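Local coordinates for sensor histidine kinase PdtaS (Mycobacterium tuberculosis, PDB 2YKF), which probably autophosphorylates when cyclic di-GMP binds its sensor region, starting a two-component signal through PdtaR that adapts mycobacteria to poor nutrient conditions, at residues 18-23 with 118-123; 29-34 with 57-62. One frame throughout, in Å; residues are numbered along the deposited sequence.

Overall arrangement
Both contacts lie in the GAF part of the sensor region, and both use helix 18-38. The helix opens with 18-23, the first half of contact 1, and reaches 29-34 in its later turns. The chain then makes strands 41-47 and 53-59. Contact 2 closes this short loop where 57-62 comes back to the helix. The chain runs on through strand 76-77 and helix 83-90 to strand 114-120, and contact 1 closes the longer loop there. Contact 2 is nested inside it. Together they tie one helix to two separate strands of the five-stranded antiparallel sheet. Their centres are about 18 Å apart.

Contact 1: 18-23 with 118-123; sequences GSAVDH and VRFGDQ
Phe120 and His23 pass each other in opposite directions between strand and helix. The two rings are oblique, with centroids 5.1 Å apart and planes at 38°. Phe120 CD1 lies over one face of the imidazole, toward its rim, and comes to 3.6 Å from His23 CG. The phenyl ring continues onto the start of the helix. Ala20 CA stands over its face in a CH-pi contact, 4.1 Å from the Phe120 ring centroid. Ser19 O also lies over one face of this ring, toward the rim. Ala20 CB touches Phe120 CD2, and Ser19 CB meets CE2 of Phe120 at 3.5 Å. In His23, CG is anti to the backbone N (chi1 -174°), and CG is the atom that Phe120 CD1 approaches. Val118 CG1 meets the imidazole edge, 4.0 Å from His23 NE2. A water lies in the imidazole plane beside NE2 and probably donates to Arg119 O at 2.9 Å; its link to NE2 is very short and is doubtful in detail. Arg119 NH1 bonds Ala160 O on helix 143-161. Phe120 opens a type II' turn to Gln123, which joins strands 114-120 and 123-131 as a tight hairpin. Val125 touches both Ala20 and Phe120. The helix thus meets this hairpin mainly through carbon atoms; the imidazole nitrogen, a strand carbonyl and one water add a polar side.

Contact 2: 29-34 with 57-62; sequences GEWQLL and AQCRPN
Ala57 meets Trp31 through its CB, 3.6 Å from CZ2 of the indole. Its carbonyl carbon and the N of Gln58 lie at the ring edge, in the ring plane, so the six-membered ring points into the strand backbone. Gln58 also offers its carbonyl. Trp31 NE1 donates to a water at 2.8 Å, and that water donates to Gln58 O. Gln58 OE1 bonds Ala72 N and its NE2 bonds Thr70 O. Cys59 comes next and faces the helix. Its CB sits over the five-membered ring of Trp31, 3.7 Å from the centroid, in a CH-pi contact. The sulfur lies over the same ring in one of two deposited conformers. This is where helix 18-38 packs on strand 53-59 of the antiparallel GAF sheet. Arg60 gives its carbonyl O to Gln32 NE2 at 2.9 Å, in a nearly straight bond (170°). The Gln32 chain bends at chi2 (65°), which sets CD beside the strand, 3.6 Å from Cys59 SG; its NE2 also bonds Asp36 OD1. Arg60 NE bonds Val68 O, and NH1 bonds Asn198 OD1 and Ser201 OG of the second subunit. Past Pro61, Asn62 bonds Asp36 OD1 through its backbone N. Its ND2 lies 3.8 Å from Gln32 NE2 and bonds Asp181 of the second subunit.

Contact 1: 18-23 with 118-123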
ATOM      1  N   GLY A  18      -6.557 -30.582   3.835  1.00 41.52           N
ATOM      2  CA  GLY A  18      -5.420 -29.695   4.071  1.00 40.80           C
ATOM      3  C   GLY A  18      -4.886 -28.976   2.821  1.00 41.01           C
ATOM      4  O   GLY A  18      -4.416 -27.852   2.906  1.00 40.20           O
ATOM      5  N   SER A  19      -4.924 -29.626   1.660  1.00 40.27           N
ATOM      6  CA  SER A  19      -4.565 -28.976   0.418  1.00 39.42           C
ATOM      7  C   SER A  19      -5.454 -27.796   0.071  1.00 38.91           C
ATOM      8  O   SER A  19      -4.962 -26.727  -0.384  1.00 38.99           O
ATOM      9  CB  SER A  19      -4.651 -29.963  -0.731  1.00 39.67           C
ATOM     10  OG  SER A  19      -3.483 -30.712  -0.736  1.00 44.78           O
ATOM     11  N   ALA A  20      -6.763 -27.986   0.157  1.00 37.54           N
ATOM     12  CA  ALA A  20      -7.634 -26.840  -0.144  1.00 37.11           C
ATOM     13  C   ALA A  20      -7.544 -25.799   0.961  1.00 35.20           C
ATOM     14  O   ALA A  20      -7.688 -24.629   0.689  1.00 33.52           O
ATOM     15  CB  ALA A  20      -9.113 -27.248  -0.387  1.00 37.43           C
ATOM     16  N   VAL A  21      -7.390 -26.236   2.214  1.00 36.65           N
ATOM     17  CA  VAL A  21      -7.161 -25.277   3.310  1.00 34.49           C
ATOM     18  C   VAL A  21      -5.930 -24.364   3.005  1.00 35.52           C
ATOM     19  O   VAL A  21      -6.043 -23.140   3.056  1.00 33.15           O
ATOM     20  CB  VAL A  21      -7.060 -25.946   4.665  1.00 36.45           C
ATOM     21  CG1 VAL A  21      -6.551 -24.945   5.722  1.00 34.39           C
ATOM     22  CG2 VAL A  21      -8.480 -26.532   5.104  1.00 35.77           C
ATOM     23  N   ASP A  22      -4.801 -24.963   2.631  1.00 34.58           N
ATOM     24  CA  ASP A  22      -3.641 -24.205   2.103  1.00 35.60           C
ATOM     25  C   ASP A  22      -3.937 -23.227   1.011  1.00 32.91           C
ATOM     26  O   ASP A  22      -3.436 -22.113   1.038  1.00 31.05           O
ATOM     27  CB  ASP A  22      -2.618 -25.152   1.482  1.00 37.39           C
ATOM     28  CG  ASP A  22      -1.862 -25.894   2.477  1.00 40.91           C
ATOM     29  OD1 ASP A  22      -1.908 -25.511   3.685  1.00 48.60           O
ATOM     30  OD2 ASP A  22      -1.149 -26.846   2.035  1.00 48.46           O
ATOM     31  N   HIS A  23      -4.676 -23.673   0.001  1.00 30.25           N
ATOM     32  CA  HIS A  23      -5.025 -22.810  -1.074  1.00 29.17           C
ATOM     33  C   HIS A  23      -5.824 -21.568  -0.591  1.00 29.40           C
ATOM     34  O   HIS A  23      -5.594 -20.465  -1.082  1.00 27.20           O
ATOM     35  CB  HIS A  23      -5.832 -23.570  -2.104  1.00 30.58           C
ATOM     36  CG  HIS A  23      -6.127 -22.791  -3.347  1.00 29.59           C
ATOM     37  ND1 HIS A  23      -5.157 -22.472  -4.273  1.00 32.23           N
ATOM     38  CD2 HIS A  23      -7.293 -22.307  -3.839  1.00 29.14           C
ATOM     39  CE1 HIS A  23      -5.716 -21.842  -5.291  1.00 34.36           C
ATOM     40  NE2 HIS A  23      -7.022 -21.746  -5.056  1.00 29.53           N
ATOM     41  N   VAL A 118     -13.917 -19.687  -6.077  1.00 28.93           N
ATOM     42  CA  VAL A 118     -12.531 -20.005  -5.955  1.00 30.97           C
ATOM     43  C   VAL A 118     -12.489 -21.522  -6.110  1.00 32.78           C
ATOM     44  O   VAL A 118     -13.088 -22.220  -5.289  1.00 33.40           O
ATOM     45  CB  VAL A 118     -12.022 -19.637  -4.559  1.00 30.44           C
ATOM     46  CG1 VAL A 118     -10.547 -20.045  -4.378  1.00 33.05           C
ATOM     47  CG2 VAL A 118     -12.179 -18.108  -4.299  1.00 30.21           C
ATOM     48  N   ARG A 119     -11.805 -22.012  -7.148  1.00 33.59           N
ATOM     49  CA  ARG A 119     -11.622 -23.470  -7.372  1.00 35.93           C
ATOM     50  C   ARG A 119     -10.285 -23.972  -6.915  1.00 37.38           C
ATOM     51  O   ARG A 119      -9.222 -23.219  -6.971  1.00 34.94           O
ATOM     52  CB  ARG A 119     -11.810 -23.846  -8.826  1.00 36.27           C
ATOM     53  CG  ARG A 119     -13.190 -24.315  -9.087  1.00 42.50           C
ATOM     54  CD  ARG A 119     -13.450 -24.808 -10.551  1.00 45.22           C
ATOM     55  NE  ARG A 119     -14.907 -24.725 -10.790  1.00 49.64           N
ATOM     56  CZ  ARG A 119     -15.580 -23.621 -11.154  1.00 51.80           C
ATOM     57  NH1 ARG A 119     -14.948 -22.464 -11.364  1.00 54.60           N
ATOM     58  NH2 ARG A 119     -16.904 -23.659 -11.316  1.00 51.88           N
ATOM     59  N   PHE A 120     -10.331 -25.203  -6.388  1.00 36.54           N
ATOM     60  CA  PHE A 120      -9.166 -25.969  -6.091  1.00 39.15           C
ATOM     61  C   PHE A 120      -9.435 -27.467  -6.350  1.00 40.99           C
ATOM     62  O   PHE A 120     -10.428 -28.039  -5.880  1.00 40.35           O
ATOM     63  CB  PHE A 120      -8.749 -25.808  -4.639  1.00 38.96           C
ATOM     64  CG  PHE A 120      -7.518 -26.593  -4.298  1.00 41.43           C
ATOM     65  CD1 PHE A 120      -6.252 -26.102  -4.646  1.00 44.31           C
ATOM     66  CD2 PHE A 120      -7.617 -27.856  -3.734  1.00 43.33           C
ATOM     67  CE1 PHE A 120      -5.099 -26.844  -4.359  1.00 44.59           C
ATOM     68  CE2 PHE A 120      -6.466 -28.605  -3.451  1.00 45.91           C
ATOM     69  CZ  PHE A 120      -5.210 -28.083  -3.777  1.00 45.56           C
ATOM     70  N   GLY A 121      -8.497 -28.113  -7.023  1.00 44.63           N
ATOM     71  CA  GLY A 121      -8.787 -29.393  -7.646  1.00 48.39           C
ATOM     72  C   GLY A 121      -9.791 -28.894  -8.664  1.00 50.67           C
ATOM     73  O   GLY A 121      -9.567 -27.820  -9.301  1.00 51.86           O
ATOM     74  N   ASP A 122     -10.920 -29.580  -8.736  1.00 51.46           N
ATOM     75  CA  ASP A 122     -12.062 -29.091  -9.494  1.00 52.87           C
ATOM     76  C   ASP A 122     -13.313 -28.845  -8.652  1.00 51.54           C
ATOM     77  O   ASP A 122     -14.430 -28.895  -9.181  1.00 52.18           O
ATOM     78  CB  ASP A 122     -12.382 -30.037 -10.655  1.00 54.13           C
ATOM     79  CG  ASP A 122     -12.222 -29.360 -12.004  1.00 57.80           C
ATOM     80  OD1 ASP A 122     -13.111 -28.555 -12.374  1.00 61.58           O
ATOM     81  OD2 ASP A 122     -11.194 -29.606 -12.688  1.00 63.59           O
ATOM     82  N   GLN A 123     -13.141 -28.620  -7.345  1.00 49.26           N
ATOM     83  CA  GLN A 123     -14.279 -28.225  -6.543  1.00 47.19           C
ATOM     84  C   GLN A 123     -14.268 -26.702  -6.228  1.00 44.26           C
ATOM     85  O   GLN A 123     -13.205 -26.073  -6.133  1.00 43.12           O
ATOM     86  CB  GLN A 123     -14.511 -29.159  -5.311  1.00 47.91           C
ATOM     87  CG  GLN A 123     -13.378 -29.283  -4.292  1.00 53.81           C
ATOM     88  CD  GLN A 123     -13.850 -29.593  -2.824  1.00 60.47           C
ATOM     89  OE1 GLN A 123     -15.063 -29.560  -2.504  1.00 62.47           O
ATOM     90  NE2 GLN A 123     -12.870 -29.857  -1.927  1.00 59.02           N
TER
HETATM   91  O   HOH W   1      -7.978 -20.570  -7.046  1.00 36.98           O

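Contact 2: 29-34 with 57-62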
ATOM      1  N   GLY A  29      -3.610 -14.525   1.565  1.00 26.36           N
ATOM      2  CA  GLY A  29      -2.269 -13.977   1.626  1.00 28.73           C
ATOM      3  C   GLY A  29      -2.039 -13.086   0.413  1.00 29.92           C
ATOM      4  O   GLY A  29      -1.166 -12.241   0.462  1.00 31.04           O
ATOM      5  N   GLU A  30      -2.813 -13.260  -0.668  1.00 28.01           N
ATOM      6  CA  GLU A  30      -2.560 -12.525  -1.911  1.00 29.06           C
ATOM      7  C   GLU A  30      -3.633 -11.537  -2.305  1.00 27.90           C
ATOM      8  O   GLU A  30      -3.412 -10.729  -3.193  1.00 26.22           O
ATOM      9  CB  GLU A  30      -2.510 -13.510  -3.054  1.00 30.40           C
ATOM     10  CG  GLU A  30      -1.445 -14.524  -2.935  1.00 37.23           C
ATOM     11  CD  GLU A  30      -0.166 -14.182  -3.700  1.00 47.91           C
ATOM     12  OE1 GLU A  30       0.121 -12.976  -3.930  1.00 46.54           O
ATOM     13  OE2 GLU A  30       0.560 -15.149  -4.047  1.00 51.34           O
ATOM     14  N   TRP A  31      -4.836 -11.642  -1.732  1.00 24.32           N
ATOM     15  CA  TRP A  31      -5.941 -10.943  -2.351  1.00 24.91           C
ATOM     16  C   TRP A  31      -5.977  -9.424  -2.030  1.00 24.50           C
ATOM     17  O   TRP A  31      -6.826  -8.718  -2.564  1.00 24.78           O
ATOM     18  CB  TRP A  31      -7.267 -11.615  -1.950  1.00 23.11           C
ATOM     19  CG  TRP A  31      -7.629 -11.454  -0.532  1.00 25.33           C
ATOM     20  CD1 TRP A  31      -6.841 -11.003   0.547  1.00 23.47           C
ATOM     21  CD2 TRP A  31      -8.902 -11.780   0.007  1.00 23.97           C
ATOM     22  NE1 TRP A  31      -7.600 -11.055   1.711  1.00 26.02           N
ATOM     23  CE2 TRP A  31      -8.861 -11.536   1.389  1.00 24.32           C
ATOM     24  CE3 TRP A  31     -10.099 -12.296  -0.570  1.00 27.97           C
ATOM     25  CZ2 TRP A  31     -10.008 -11.778   2.221  1.00 26.75           C
ATOM     26  CZ3 TRP A  31     -11.211 -12.466   0.223  1.00 28.62           C
ATOM     27  CH2 TRP A  31     -11.157 -12.223   1.599  1.00 28.64           C
ATOM     28  N   GLN A  32      -5.057  -8.887  -1.205  1.00 23.64           N
ATOM     29  CA  GLN A  32      -4.942  -7.416  -1.190  1.00 23.52           C
ATOM     30  C   GLN A  32      -4.813  -6.842  -2.627  1.00 22.98           C
ATOM     31  O   GLN A  32      -5.363  -5.790  -2.961  1.00 22.09           O
ATOM     32  CB  GLN A  32      -3.773  -6.909  -0.290  1.00 25.79           C
ATOM     33  CG  GLN A  32      -3.857  -5.305  -0.102  1.00 24.70           C
ATOM     34  CD  GLN A  32      -5.113  -4.904   0.666  1.00 26.89           C
ATOM     35  OE1 GLN A  32      -5.400  -5.435   1.758  1.00 29.69           O
ATOM     36  NE2 GLN A  32      -5.916  -4.032   0.067  1.00 26.40           N
ATOM     37  N   LEU A  33      -3.989  -7.484  -3.456  1.00 22.55           N
ATOM     38  CA  LEU A  33      -3.773  -7.052  -4.818  1.00 23.72           C
ATOM     39  C   LEU A  33      -5.116  -7.056  -5.600  1.00 23.50           C
ATOM     40  O   LEU A  33      -5.459  -6.124  -6.290  1.00 22.57           O
ATOM     41  CB  LEU A  33      -2.788  -8.010  -5.504  1.00 22.93           C
ATOM     42  CG  LEU A  33      -2.612  -7.810  -6.993  1.00 23.83           C
ATOM     43  CD1 LEU A  33      -2.150  -6.378  -7.315  1.00 23.47           C
ATOM     44  CD2 LEU A  33      -1.573  -8.904  -7.551  1.00 26.93           C
ATOM     45  N   LEU A  34      -5.915  -8.102  -5.430  1.00 25.72           N
ATOM     46  CA  LEU A  34      -7.234  -8.106  -6.065  1.00 25.20           C
ATOM     47  C   LEU A  34      -8.169  -6.959  -5.586  1.00 24.45           C
ATOM     48  O   LEU A  34      -8.764  -6.269  -6.419  1.00 24.15           O
ATOM     49  CB  LEU A  34      -7.861  -9.492  -5.815  1.00 25.95           C
ATOM     50  CG  LEU A  34      -9.272  -9.672  -6.357  1.00 30.75           C
ATOM     51  CD1 LEU A  34      -9.312  -9.558  -7.919  1.00 29.79           C
ATOM     52  CD2 LEU A  34      -9.775 -11.038  -5.871  1.00 33.83           C
ATOM     53  N   ALA A  57     -13.111 -14.597   5.851  1.00 26.61           N
ATOM     54  CA  ALA A  57     -12.051 -13.588   5.610  1.00 26.49           C
ATOM     55  C   ALA A  57     -12.644 -12.450   4.892  1.00 26.81           C
ATOM     56  O   ALA A  57     -13.705 -12.583   4.237  1.00 27.35           O
ATOM     57  CB  ALA A  57     -10.819 -14.153   4.811  1.00 25.35           C
ATOM     58  N   GLN A  58     -11.973 -11.288   5.004  1.00 24.87           N
ATOM     59  CA  GLN A  58     -12.478 -10.103   4.412  1.00 24.87           C
ATOM     60  C   GLN A  58     -11.288  -9.195   4.061  1.00 26.05           C
ATOM     61  O   GLN A  58     -10.291  -9.122   4.845  1.00 22.93           O
ATOM     62  CB  GLN A  58     -13.322  -9.387   5.483  1.00 26.35           C
ATOM     63  CG  GLN A  58     -13.779  -7.930   5.067  1.00 28.82           C
ATOM     64  CD  GLN A  58     -14.731  -7.361   6.133  1.00 32.74           C
ATOM     65  OE1 GLN A  58     -14.895  -7.953   7.197  1.00 32.84           O
ATOM     66  NE2 GLN A  58     -15.363  -6.238   5.838  1.00 33.23           N
ATOM     67  N   CYS A  59     -11.344  -8.532   2.943  1.00 23.04           N
ATOM     68  CA  CYS A  59     -10.328  -7.532   2.598  0.50 25.56           C
ATOM     69  C   CYS A  59     -10.966  -6.214   2.190  1.00 26.52           C
ATOM     70  O   CYS A  59     -12.011  -6.226   1.528  1.00 29.54           O
ATOM     71  CB  CYS A  59      -9.464  -8.059   1.434  0.50 26.14           C
ATOM     72  SG  CYS A  59      -7.871  -7.220   1.184  0.50 24.09           S
ATOM     73  N   ARG A  60     -10.363  -5.094   2.522  1.00 23.97           N
ATOM     74  CA  ARG A  60     -10.807  -3.858   1.933  1.00 24.62           C
ATOM     75  C   ARG A  60      -9.795  -3.320   0.938  1.00 24.72           C
ATOM     76  O   ARG A  60      -8.607  -3.520   1.104  1.00 24.63           O
ATOM     77  CB  ARG A  60     -11.051  -2.792   3.027  1.00 25.36           C
ATOM     78  CG  ARG A  60     -11.981  -3.304   4.137  1.00 26.54           C
ATOM     79  CD  ARG A  60     -12.314  -2.181   5.145  1.00 28.93           C
ATOM     80  NE  ARG A  60     -13.434  -2.685   5.978  1.00 26.01           N
ATOM     81  CZ  ARG A  60     -13.275  -3.332   7.112  1.00 27.85           C
ATOM     82  NH1 ARG A  60     -12.047  -3.555   7.583  1.00 26.13           N
ATOM     83  NH2 ARG A  60     -14.334  -3.710   7.817  1.00 26.74           N
ATOM     84  N   PRO A  61     -10.243  -2.522  -0.040  1.00 26.69           N
ATOM     85  CA  PRO A  61      -9.251  -1.933  -0.954  1.00 25.78           C
ATOM     86  C   PRO A  61      -8.441  -0.792  -0.291  1.00 28.58           C
ATOM     87  O   PRO A  61      -8.978  -0.037   0.525  1.00 26.14           O
ATOM     88  CB  PRO A  61     -10.122  -1.350  -2.069  1.00 27.33           C
ATOM     89  CG  PRO A  61     -11.453  -1.004  -1.380  1.00 26.50           C
ATOM     90  CD  PRO A  61     -11.599  -1.981  -0.228  1.00 26.39           C
ATOM     91  N   ASN A  62      -7.138  -0.700  -0.610  1.00 27.96           N
ATOM     92  CA  ASN A  62      -6.384   0.459  -0.180  1.00 28.22           C
ATOM     93  C   ASN A  62      -6.437   1.591  -1.162  1.00 26.61           C
ATOM     94  O   ASN A  62      -6.013   2.674  -0.815  1.00 24.96           O
ATOM     95  CB  ASN A  62      -4.916   0.082   0.099  1.00 28.22           C
ATOM     96  CG  ASN A  62      -4.793  -0.706   1.423  1.00 30.03           C
ATOM     97  OD1 ASN A  62      -5.680  -0.636   2.278  1.00 32.23           O
ATOM     98  ND2 ASN A  62      -3.723  -1.401   1.599  1.00 31.20           N
TER
HETATM   99  O   HOH W   2      -7.307 -10.155   4.376  1.00 40.40           O
HETATM  100  O   HOH W   3      -6.870  -4.912   3.608  1.00 52.94           O